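Local atomic coordinates of diaminopimelate decarboxylase (Phaeodactylum tricornutum, PDB entry 7JPJ), a protein that probably catalyses the pyridoxal-phosphate-dependent decarboxylation of diaminopimelate, the step that yields lysine, and works as an obligate dimer. Residues S66-F71 / M90-P95; S126-F131 / D188-Y193; S306-K311 / E346-V351. All coordinates share one frame; numbering follows the deposited sequence.

Contact 1. Residues S66-F71 / M90-P95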
loop_
_atom_site.group_PDB
_atom_site.type_symbol
_atom_site.label_atom_id
_atom_site.label_comp_id
_atom_site.label_asym_id
_atom_site.label_seq_id
_atom_site.Cartn_x
_atom_site.Cartn_y
_atom_site.Cartn_z
ATOM N N SER A 66 -4.551 -7.147 -21.086
ATOM C CA SER A 66 -5.849 -7.442 -21.682
ATOM C C SER A 66 -6.782 -6.241 -21.592
ATOM O O SER A 66 -7.518 -5.944 -22.540
ATOM C CB SER A 66 -6.474 -8.662 -21.006
ATOM O OG SER A 66 -5.668 -9.812 -21.195
ATOM N N ILE A 67 -6.769 -5.535 -20.460
ATOM C CA ILE A 67 -7.565 -4.316 -20.346
ATOM C C ILE A 67 -7.082 -3.274 -21.348
ATOM O O ILE A 67 -7.886 -2.601 -22.006
ATOM C CB ILE A 67 -7.523 -3.781 -18.902
ATOM C CG1 ILE A 67 -7.888 -4.889 -17.911
ATOM C CG2 ILE A 67 -8.457 -2.591 -18.743
ATOM C CD1 ILE A 67 -9.311 -5.392 -18.048
ATOM N N LEU A 68 -5.762 -3.129 -21.486
ATOM C CA LEU A 68 -5.218 -2.211 -22.481
ATOM C C LEU A 68 -5.628 -2.626 -23.887
ATOM O O LEU A 68 -6.040 -1.789 -24.698
ATOM C CB LEU A 68 -3.696 -2.149 -22.367
ATOM C CG LEU A 68 -3.115 -1.530 -21.100
ATOM C CD1 LEU A 68 -1.603 -1.443 -21.220
ATOM C CD2 LEU A 68 -3.721 -0.163 -20.844
ATOM N N LYS A 69 -5.516 -3.919 -24.194
ATOM C CA LYS A 69 -5.883 -4.396 -25.523
ATOM C C LYS A 69 -7.369 -4.190 -25.794
ATOM O O LYS A 69 -7.763 -3.872 -26.923
ATOM C CB LYS A 69 -5.506 -5.870 -25.675
ATOM C CG LYS A 69 -4.009 -6.136 -25.691
ATOM C CD LYS A 69 -3.718 -7.631 -25.676
ATOM C CE LYS A 69 -2.232 -7.918 -25.488
ATOM N NZ LYS A 69 -1.402 -7.394 -26.612
ATOM N N TYR A 70 -8.210 -4.360 -24.769
ATOM C CA TYR A 70 -9.647 -4.206 -24.971
ATOM C C TYR A 70 -10.014 -2.750 -25.234
ATOM O O TYR A 70 -10.769 -2.450 -26.167
ATOM C CB TYR A 70 -10.424 -4.736 -23.769
ATOM C CG TYR A 70 -11.895 -4.435 -23.894
ATOM C CD1 TYR A 70 -12.707 -5.207 -24.711
ATOM C CD2 TYR A 70 -12.466 -3.351 -23.234
ATOM C CE1 TYR A 70 -14.050 -4.927 -24.853
ATOM C CE2 TYR A 70 -13.810 -3.062 -23.372
ATOM C CZ TYR A 70 -14.596 -3.854 -24.181
ATOM O OH TYR A 70 -15.934 -3.578 -24.326
ATOM N N PHE A 71 -9.508 -1.832 -24.407
ATOM C CA PHE A 71 -9.805 -0.418 -24.610
ATOM C C PHE A 71 -9.195 0.104 -25.904
ATOM O O PHE A 71 -9.709 1.065 -26.484
ATOM C CB PHE A 71 -9.306 0.407 -23.426
ATOM C CG PHE A 71 -10.149 0.270 -22.187
ATOM C CD1 PHE A 71 -11.506 0.013 -22.278
ATOM C CD2 PHE A 71 -9.579 0.408 -20.931
ATOM C CE1 PHE A 71 -12.280 -0.108 -21.135
ATOM C CE2 PHE A 71 -10.346 0.288 -19.789
ATOM C CZ PHE A 71 -11.699 0.028 -19.890
ATOM N N MET A 90 3.008 0.105 -24.697
ATOM C CA MET A 90 3.481 -0.262 -26.024
ATOM C C MET A 90 3.726 -1.760 -26.130
ATOM O O MET A 90 3.664 -2.320 -27.230
ATOM C CB MET A 90 4.744 0.526 -26.364
ATOM C CG MET A 90 4.463 1.977 -26.707
ATOM S SD MET A 90 5.908 2.861 -27.311
ATOM C CE MET A 90 7.041 2.608 -25.944
ATOM N N ASP A 91 3.993 -2.427 -25.002
ATOM C CA ASP A 91 4.126 -3.879 -25.019
ATOM C C ASP A 91 2.790 -4.562 -25.279
ATOM O O ASP A 91 2.756 -5.647 -25.870
ATOM C CB ASP A 91 4.726 -4.367 -23.702
ATOM C CG ASP A 91 6.242 -4.336 -23.708
ATOM O OD1 ASP A 91 6.827 -4.303 -24.812
ATOM O OD2 ASP A 91 6.850 -4.341 -22.613
ATOM N N ALA A 92 1.685 -3.944 -24.855
ATOM C CA ALA A 92 0.350 -4.493 -25.064
ATOM C C ALA A 92 -0.208 -4.197 -26.451
ATOM O O ALA A 92 -1.355 -4.564 -26.731
ATOM C CB ALA A 92 -0.610 -3.955 -24.001
ATOM N N GLY A 93 0.566 -3.548 -27.318
ATOM C CA GLY A 93 0.135 -3.245 -28.665
ATOM C C GLY A 93 -0.393 -1.845 -28.877
ATOM O O GLY A 93 -0.807 -1.523 -29.996
ATOM N N VAL A 94 -0.400 -1.009 -27.850
ATOM C CA VAL A 94 -0.890 0.363 -28.020
ATOM C C VAL A 94 0.133 1.160 -28.824
ATOM O O VAL A 94 1.318 1.196 -28.446
ATOM C CB VAL A 94 -1.149 1.009 -26.657
ATOM C CG1 VAL A 94 -1.535 2.471 -26.822
ATOM C CG2 VAL A 94 -2.238 0.252 -25.910
ATOM N N PRO A 95 -0.257 1.784 -29.934
ATOM C CA PRO A 95 0.693 2.617 -30.676
ATOM C C PRO A 95 1.106 3.830 -29.860
ATOM O O PRO A 95 0.369 4.303 -28.991
ATOM C CB PRO A 95 -0.091 3.028 -31.930
ATOM C CG PRO A 95 -1.232 2.055 -32.017
ATOM C CD PRO A 95 -1.565 1.712 -30.601
#
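Lys69 and Leu68 of helix 65-73 meet Ala92, just after helix 83-91; the two helices are neighbours in the alpha/beta barrel that forms the pyridoxal-binding domain. Leu68 and Ala92 make the apolar half: the methyl CB of Ala92 lies 3.9 Å from Leu68 CB and equally near Leu68 CD1, and it is buried there. At the limit of this half, the methyl Val94 CG2 stands 4.5 Å from the carbonyl oxygen Leu68 O. Lys69 makes the polar half. Its aliphatic chain runs past the carbonyl of Ala92, with Lys69 CG 3.3 Å from Ala92 O, and the bend at the last torsion (chi4 -63°) turns NZ back onto the same oxygen. The ammonium donates a hydrogen bond of 2.8 Å from Lys69 NZ to Ala92 O, arriving from above the carbonyl plane, with a C=O...N angle of 108°. Next to the last turn of the helix, the ammonium may be steadied by the helix dipole.

The backbone turn behind Ala92 sets this acceptor in place. Gly93 leaves helical geometry with a positive phi of 98° and closes a Schellman motif, after which the CB of Val94 points toward helix 65-73. Farther out, Ala65 of the same helix also touches Ala92, and Met59 packs on Leu68. Within the turn itself, a weak hydrogen bond of 3.3 Å runs from Gly93 N back to Met90 O.

Contact 2. Residues S126-F131 / D188-Y193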
loop_
_atom_site.group_PDB
_atom_site.type_symbol
_atom_site.label_atom_id
_atom_site.label_comp_id
_atom_site.label_asym_id
_atom_site.label_seq_id
_atom_site.Cartn_x
_atom_site.Cartn_y
_atom_site.Cartn_z
ATOM N N SER A 126 10.623 22.774 -15.015
ATOM C CA SER A 126 11.813 21.960 -15.254
ATOM C C SER A 126 11.618 21.012 -16.430
ATOM O O SER A 126 12.537 20.812 -17.232
ATOM C CB SER A 126 12.156 21.161 -13.999
ATOM O OG SER A 126 11.778 21.870 -12.835
ATOM N N GLN A 127 10.433 20.407 -16.541
ATOM C CA GLN A 127 10.192 19.461 -17.626
ATOM C C GLN A 127 10.117 20.169 -18.969
ATOM O O GLN A 127 10.638 19.669 -19.972
ATOM C CB GLN A 127 8.909 18.676 -17.369
ATOM C CG GLN A 127 8.984 17.741 -16.186
ATOM C CD GLN A 127 7.745 16.886 -16.052
ATOM O OE1 GLN A 127 6.746 17.111 -16.737
ATOM N NE2 GLN A 127 7.803 15.893 -15.172
ATOM N N LEU A 128 9.463 21.331 -19.008
ATOM C CA LEU A 128 9.396 22.098 -20.244
ATOM C C LEU A 128 10.787 22.513 -20.704
ATOM O O LEU A 128 11.111 22.422 -21.893
ATOM C CB LEU A 128 8.504 23.322 -20.045
ATOM C CG LEU A 128 7.985 24.022 -21.300
ATOM C CD1 LEU A 128 7.216 23.045 -22.170
ATOM C CD2 LEU A 128 7.117 25.207 -20.917
ATOM N N GLU A 129 11.631 22.958 -19.772
ATOM C CA GLU A 129 12.971 23.397 -20.145
ATOM C C GLU A 129 13.816 22.232 -20.647
ATOM O O GLU A 129 14.571 22.382 -21.615
ATOM C CB GLU A 129 13.647 24.085 -18.960
ATOM C CG GLU A 129 13.087 25.463 -18.648
ATOM C CD GLU A 129 13.669 26.051 -17.378
ATOM O OE1 GLU A 129 14.201 25.275 -16.554
ATOM O OE2 GLU A 129 13.597 27.285 -17.205
ATOM N N ARG A 130 13.703 21.065 -20.006
ATOM C CA ARG A 130 14.418 19.888 -20.490
ATOM C C ARG A 130 13.930 19.482 -21.875
ATOM O O ARG A 130 14.729 19.101 -22.739
ATOM C CB ARG A 130 14.262 18.732 -19.500
ATOM C CG ARG A 130 14.953 18.956 -18.158
ATOM C CD ARG A 130 14.715 17.793 -17.207
ATOM N NE ARG A 130 15.290 16.553 -17.718
ATOM C CZ ARG A 130 15.064 15.350 -17.197
ATOM N NH1 ARG A 130 14.269 15.219 -16.142
ATOM N NH2 ARG A 130 15.632 14.278 -17.735
ATOM N N PHE A 131 12.617 19.562 -22.107
ATOM C CA PHE A 131 12.078 19.295 -23.436
ATOM C C PHE A 131 12.578 20.324 -24.443
ATOM O O PHE A 131 12.996 19.973 -25.553
ATOM C CB PHE A 131 10.548 19.291 -23.379
ATOM C CG PHE A 131 9.890 18.828 -24.647
ATOM C CD1 PHE A 131 9.626 17.485 -24.855
ATOM C CD2 PHE A 131 9.525 19.738 -25.626
ATOM C CE1 PHE A 131 9.013 17.057 -26.017
ATOM C CE2 PHE A 131 8.916 19.316 -26.788
ATOM C CZ PHE A 131 8.659 17.974 -26.984
ATOM N N ASP A 188 7.850 32.712 -22.082
ATOM C CA ASP A 188 9.247 33.027 -22.367
ATOM C C ASP A 188 10.054 31.762 -22.626
ATOM O O ASP A 188 10.935 31.746 -23.495
ATOM C CB ASP A 188 9.858 33.824 -21.214
ATOM C CG ASP A 188 9.412 35.275 -21.205
ATOM O OD1 ASP A 188 8.400 35.598 -21.866
ATOM O OD2 ASP A 188 10.069 36.096 -20.530
ATOM N N ILE A 189 9.773 30.693 -21.879
ATOM C CA ILE A 189 10.448 29.422 -22.116
ATOM C C ILE A 189 10.060 28.859 -23.477
ATOM O O ILE A 189 10.891 28.284 -24.189
ATOM C CB ILE A 189 10.130 28.434 -20.979
ATOM C CG1 ILE A 189 10.523 29.035 -19.628
ATOM C CG2 ILE A 189 10.845 27.111 -21.204
ATOM C CD1 ILE A 189 9.826 28.399 -18.443
ATOM N N VAL A 190 8.792 29.029 -23.867
ATOM C CA VAL A 190 8.326 28.517 -25.154
ATOM C C VAL A 190 9.036 29.231 -26.299
ATOM O O VAL A 190 9.507 28.597 -27.251
ATOM C CB VAL A 190 6.797 28.656 -25.261
ATOM C CG1 VAL A 190 6.350 28.549 -26.712
ATOM C CG2 VAL A 190 6.117 27.600 -24.408
ATOM N N GLU A 191 9.125 30.561 -26.223
ATOM C CA GLU A 191 9.816 31.317 -27.263
ATOM C C GLU A 191 11.311 31.018 -27.265
ATOM O O GLU A 191 11.940 30.970 -28.329
ATOM C CB GLU A 191 9.569 32.815 -27.076
ATOM C CG GLU A 191 10.542 33.710 -27.838
ATOM C CD GLU A 191 10.239 35.187 -27.673
ATOM O OE1 GLU A 191 10.537 35.966 -28.604
ATOM O OE2 GLU A 191 9.710 35.567 -26.606
ATOM N N ARG A 192 11.894 30.807 -26.080
ATOM C CA ARG A 192 13.333 30.580 -25.984
ATOM C C ARG A 192 13.764 29.360 -26.788
ATOM O O ARG A 192 14.811 29.379 -27.446
ATOM C CB ARG A 192 13.734 30.425 -24.519
ATOM C CG ARG A 192 15.221 30.562 -24.264
ATOM C CD ARG A 192 15.641 29.671 -23.114
ATOM N NE ARG A 192 16.969 30.001 -22.611
ATOM C CZ ARG A 192 17.430 29.602 -21.432
ATOM N NH1 ARG A 192 16.663 28.862 -20.640
ATOM N NH2 ARG A 192 18.653 29.940 -21.044
ATOM N N TYR A 193 12.969 28.292 -26.757
ATOM C CA TYR A 193 13.283 27.066 -27.479
ATOM C C TYR A 193 12.429 26.883 -28.727
ATOM O O TYR A 193 12.452 25.803 -29.328
ATOM C CB TYR A 193 13.134 25.859 -26.552
ATOM C CG TYR A 193 13.976 25.951 -25.298
ATOM C CD1 TYR A 193 15.364 25.901 -25.364
ATOM C CD2 TYR A 193 13.384 26.086 -24.048
ATOM C CE1 TYR A 193 16.140 25.984 -24.220
ATOM C CE2 TYR A 193 14.152 26.170 -22.900
ATOM C CZ TYR A 193 15.529 26.119 -22.991
ATOM O OH TYR A 193 16.296 26.202 -21.850
#
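Ile189 carries CG2 anti to its backbone N and CG1 beside it (chi1 -57°), a setting that places CG2 between Leu128 and Glu129 of helix 125-134. Glu129 has CG anti to its own carbonyl carbon (chi1 -73°), and that methylene lies 3.8 Å from Ile189 CG2, the two side chains crossing at about a right angle. On the Leu128 side the touch is made by one branch: Leu128 CD2 is 4.2 Å from Ile189 CG2 and 4.3 Å from Val190 CG2, so a single methyl bridges two successive residues of helix 185-192.

Tyr193, where the chain leaves that helix, completes the contact. Tyr193 CE2 comes within 4.0 Å of Glu129 O, which meets the ring obliquely. Ile189 CG2 lies in the plane of the same ring, at its edge. Arg192 CD covers one face from 3.6 Å above the ring plane, offset toward the rim. The Tyr193 backbone is also hydrogen-bonded to Gly137, just beyond helix 125-134.

The two helix segments run nearly parallel, 9° apart with axes 10.0 Å from each other, as expected for outer helices of an alpha/beta barrel that follow strands of one parallel sheet. Leu128 also reaches inward to Ala122 of strand 119-122, while Ser126 is hydrogen-bonded to Asp297 of the second subunit. Apolar carbon carries the pairing, including the methylene of a glutamate. The carboxylate Glu129 OE2 and the guanidinium Arg192 NH1 are 4.9 Å apart without forming a salt bridge, and at that range their opposite charges may add a modest attraction.

Contact 3. Residues S306-K311 / E346-V351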
loop_
_atom_site.group_PDB
_atom_site.type_symbol
_atom_site.label_atom_id
_atom_site.label_comp_id
_atom_site.label_asym_id
_atom_site.label_seq_id
_atom_site.Cartn_x
_atom_site.Cartn_y
_atom_site.Cartn_z
ATOM N N SER A 306 -18.477 -6.542 21.353
ATOM C CA SER A 306 -18.093 -7.805 20.748
ATOM C C SER A 306 -18.611 -7.894 19.317
ATOM O O SER A 306 -19.577 -7.231 18.931
ATOM C CB SER A 306 -18.616 -8.980 21.571
ATOM O OG SER A 306 -20.028 -8.943 21.688
ATOM N N HIS A 307 -17.949 -8.730 18.525
ATOM C CA HIS A 307 -18.257 -8.854 17.111
ATOM C C HIS A 307 -18.124 -10.307 16.687
ATOM O O HIS A 307 -17.580 -11.146 17.410
ATOM C CB HIS A 307 -17.337 -7.974 16.254
ATOM C CG HIS A 307 -17.470 -6.510 16.527
ATOM N ND1 HIS A 307 -16.973 -5.915 17.666
ATOM C CD2 HIS A 307 -18.039 -5.517 15.803
ATOM C CE1 HIS A 307 -17.237 -4.621 17.636
ATOM N NE2 HIS A 307 -17.882 -4.353 16.516
ATOM N N THR A 308 -18.643 -10.593 15.498
ATOM C CA THR A 308 -18.355 -11.822 14.776
ATOM C C THR A 308 -17.467 -11.469 13.593
ATOM O O THR A 308 -17.803 -10.580 12.806
ATOM C CB THR A 308 -19.641 -12.506 14.304
ATOM O OG1 THR A 308 -20.283 -13.133 15.421
ATOM C CG2 THR A 308 -19.334 -13.558 13.248
ATOM N N PHE A 309 -16.327 -12.147 13.486
ATOM C CA PHE A 309 -15.304 -11.816 12.504
ATOM C C PHE A 309 -15.248 -12.883 11.419
ATOM O O PHE A 309 -15.150 -14.078 11.720
ATOM C CB PHE A 309 -13.930 -11.683 13.165
ATOM C CG PHE A 309 -13.842 -10.574 14.175
ATOM C CD1 PHE A 309 -14.258 -10.769 15.480
ATOM C CD2 PHE A 309 -13.328 -9.336 13.821
ATOM C CE1 PHE A 309 -14.170 -9.748 16.409
ATOM C CE2 PHE A 309 -13.238 -8.315 14.748
ATOM C CZ PHE A 309 -13.659 -8.520 16.042
ATOM N N LEU A 310 -15.304 -12.445 10.163
ATOM C CA LEU A 310 -15.036 -13.297 9.013
ATOM C C LEU A 310 -13.616 -13.025 8.534
ATOM O O LEU A 310 -13.300 -11.904 8.123
ATOM C CB LEU A 310 -16.034 -13.035 7.886
ATOM C CG LEU A 310 -17.499 -13.420 8.092
ATOM C CD1 LEU A 310 -18.250 -13.258 6.787
ATOM C CD2 LEU A 310 -17.627 -14.840 8.610
ATOM N N LYS A 311 -12.763 -14.044 8.591
ATOM C CA LYS A 311 -11.369 -13.927 8.182
ATOM C C LYS A 311 -11.211 -14.525 6.789
ATOM O O LYS A 311 -11.538 -15.696 6.570
ATOM C CB LYS A 311 -10.446 -14.630 9.178
ATOM C CG LYS A 311 -10.755 -14.321 10.638
ATOM C CD LYS A 311 -10.031 -15.271 11.578
ATOM C CE LYS A 311 -8.884 -14.585 12.290
ATOM N NZ LYS A 311 -8.160 -15.519 13.198
ATOM N N GLU A 346 -30.620 -16.703 5.089
ATOM C CA GLU A 346 -30.093 -16.486 6.428
ATOM C C GLU A 346 -29.062 -15.366 6.389
ATOM O O GLU A 346 -28.151 -15.386 5.556
ATOM C CB GLU A 346 -29.471 -17.767 6.983
ATOM C CG GLU A 346 -29.183 -17.727 8.476
ATOM C CD GLU A 346 -30.203 -18.502 9.286
ATOM O OE1 GLU A 346 -30.960 -17.866 10.053
ATOM O OE2 GLU A 346 -30.253 -19.744 9.148
ATOM N N THR A 347 -29.210 -14.393 7.285
ATOM C CA THR A 347 -28.321 -13.245 7.352
ATOM C C THR A 347 -27.608 -13.201 8.698
ATOM O O THR A 347 -28.017 -13.849 9.666
ATOM C CB THR A 347 -29.081 -11.925 7.125
ATOM O OG1 THR A 347 -30.252 -11.888 7.954
ATOM C CG2 THR A 347 -29.487 -11.780 5.663
ATOM N N GLU A 348 -26.527 -12.425 8.740
ATOM C CA GLU A 348 -25.755 -12.236 9.962
ATOM C C GLU A 348 -24.893 -10.992 9.809
ATOM O O GLU A 348 -24.256 -10.806 8.768
ATOM C CB GLU A 348 -24.883 -13.462 10.260
ATOM C CG GLU A 348 -24.399 -13.553 11.703
ATOM C CD GLU A 348 -23.405 -14.681 11.918
ATOM O OE1 GLU A 348 -22.916 -15.248 10.916
ATOM O OE2 GLU A 348 -23.107 -15.000 13.090
ATOM N N SER A 349 -24.884 -10.145 10.838
ATOM C CA SER A 349 -23.996 -8.989 10.871
ATOM C C SER A 349 -22.606 -9.413 11.326
ATOM O O SER A 349 -22.451 -10.027 12.386
ATOM C CB SER A 349 -24.542 -7.912 11.805
ATOM O OG SER A 349 -25.661 -7.264 11.239
ATOM N N VAL A 350 -21.592 -9.081 10.527
ATOM C CA VAL A 350 -20.224 -9.518 10.771
ATOM C C VAL A 350 -19.263 -8.373 10.477
ATOM O O VAL A 350 -19.628 -7.349 9.896
ATOM C CB VAL A 350 -19.841 -10.751 9.924
ATOM C CG1 VAL A 350 -20.767 -11.928 10.221
ATOM C CG2 VAL A 350 -19.851 -10.402 8.442
ATOM N N VAL A 351 -18.019 -8.568 10.905
ATOM C CA VAL A 351 -16.883 -7.740 10.523
ATOM C C VAL A 351 -15.958 -8.606 9.683
ATOM O O VAL A 351 -15.735 -9.779 10.007
ATOM C CB VAL A 351 -16.149 -7.179 11.758
ATOM C CG1 VAL A 351 -14.849 -6.506 11.355
ATOM C CG2 VAL A 351 -17.039 -6.213 12.513
#
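Val351 meets His307, Thr308 and Phe309 across a parallel pairing of strands 308-312 and 347-353, part of the mixed beta sheet outside the barrel. From Val351 CB, 3.9 Å from Thr308 O, the side chain divides. CG1 is anti to the backbone N (chi1 171°) and approaches the Phe309 ring obliquely, with Val351 CG1 4.1 Å from Phe309 CD2; these two side chains lie side by side on the same sheet face and point the same way. CG2 turns instead to His307, Val351 CG2 coming within 3.5 Å of His307 CD2 and meeting the imidazole obliquely.

Both backbone polar atoms of this valine bond to strand 308-312, on either side of Phe309 along the chain. Val351 N donates to Thr308 O at 2.8 Å, and Val351 O accepts from Leu310 N at 2.7 Å, both nearly straight. Two residues of one strand thus grip a single residue of the other, the parallel pattern, although the short strand segments diverge by 65°. Val350, next in the chain to Val351 and alternating with it, continues the apolar contact: Val350 CG1 touches Thr308 CG2 and Val350 CG2 touches Leu310 CD1, each at 3.7 Å.

Glu348 lays OE2 near Thr308 CG2, while OE1 forms a salt bridge with Lys298 of strand 289-300; Thr308 OG1 is hydrogen-bonded to His300 of that strand. Pro170 of the second subunit packs on His307 and its Ser171 on Phe309. Main-chain bonding therefore sets the register, apolar side chains pack beside it, and Glu348 OE1 and Thr308 OG1 find their partners on strand 289-300.

Overall arrangement
From the N terminus the three contacts close in series, none nesting in or crossing another. Contact 1 closes first, on a short loop that holds strand 77-80 and most of helix 83-91. Contact 2 follows with a longer loop, joining helices 125-134 and 185-192 farther round the same barrel; its centre lies about 32 Å from that of contact 1. Contact 3 closes last, pairing strands 308-312 and 347-353 in the mixed sheet. Its centre is about 59 Å from that of contact 2, and the two lie on opposite sides of the chain's centre. Contacts 1 and 2 thus tie up barrel helices and contact 3 the sheet domain, and residues of all three meet the second subunit.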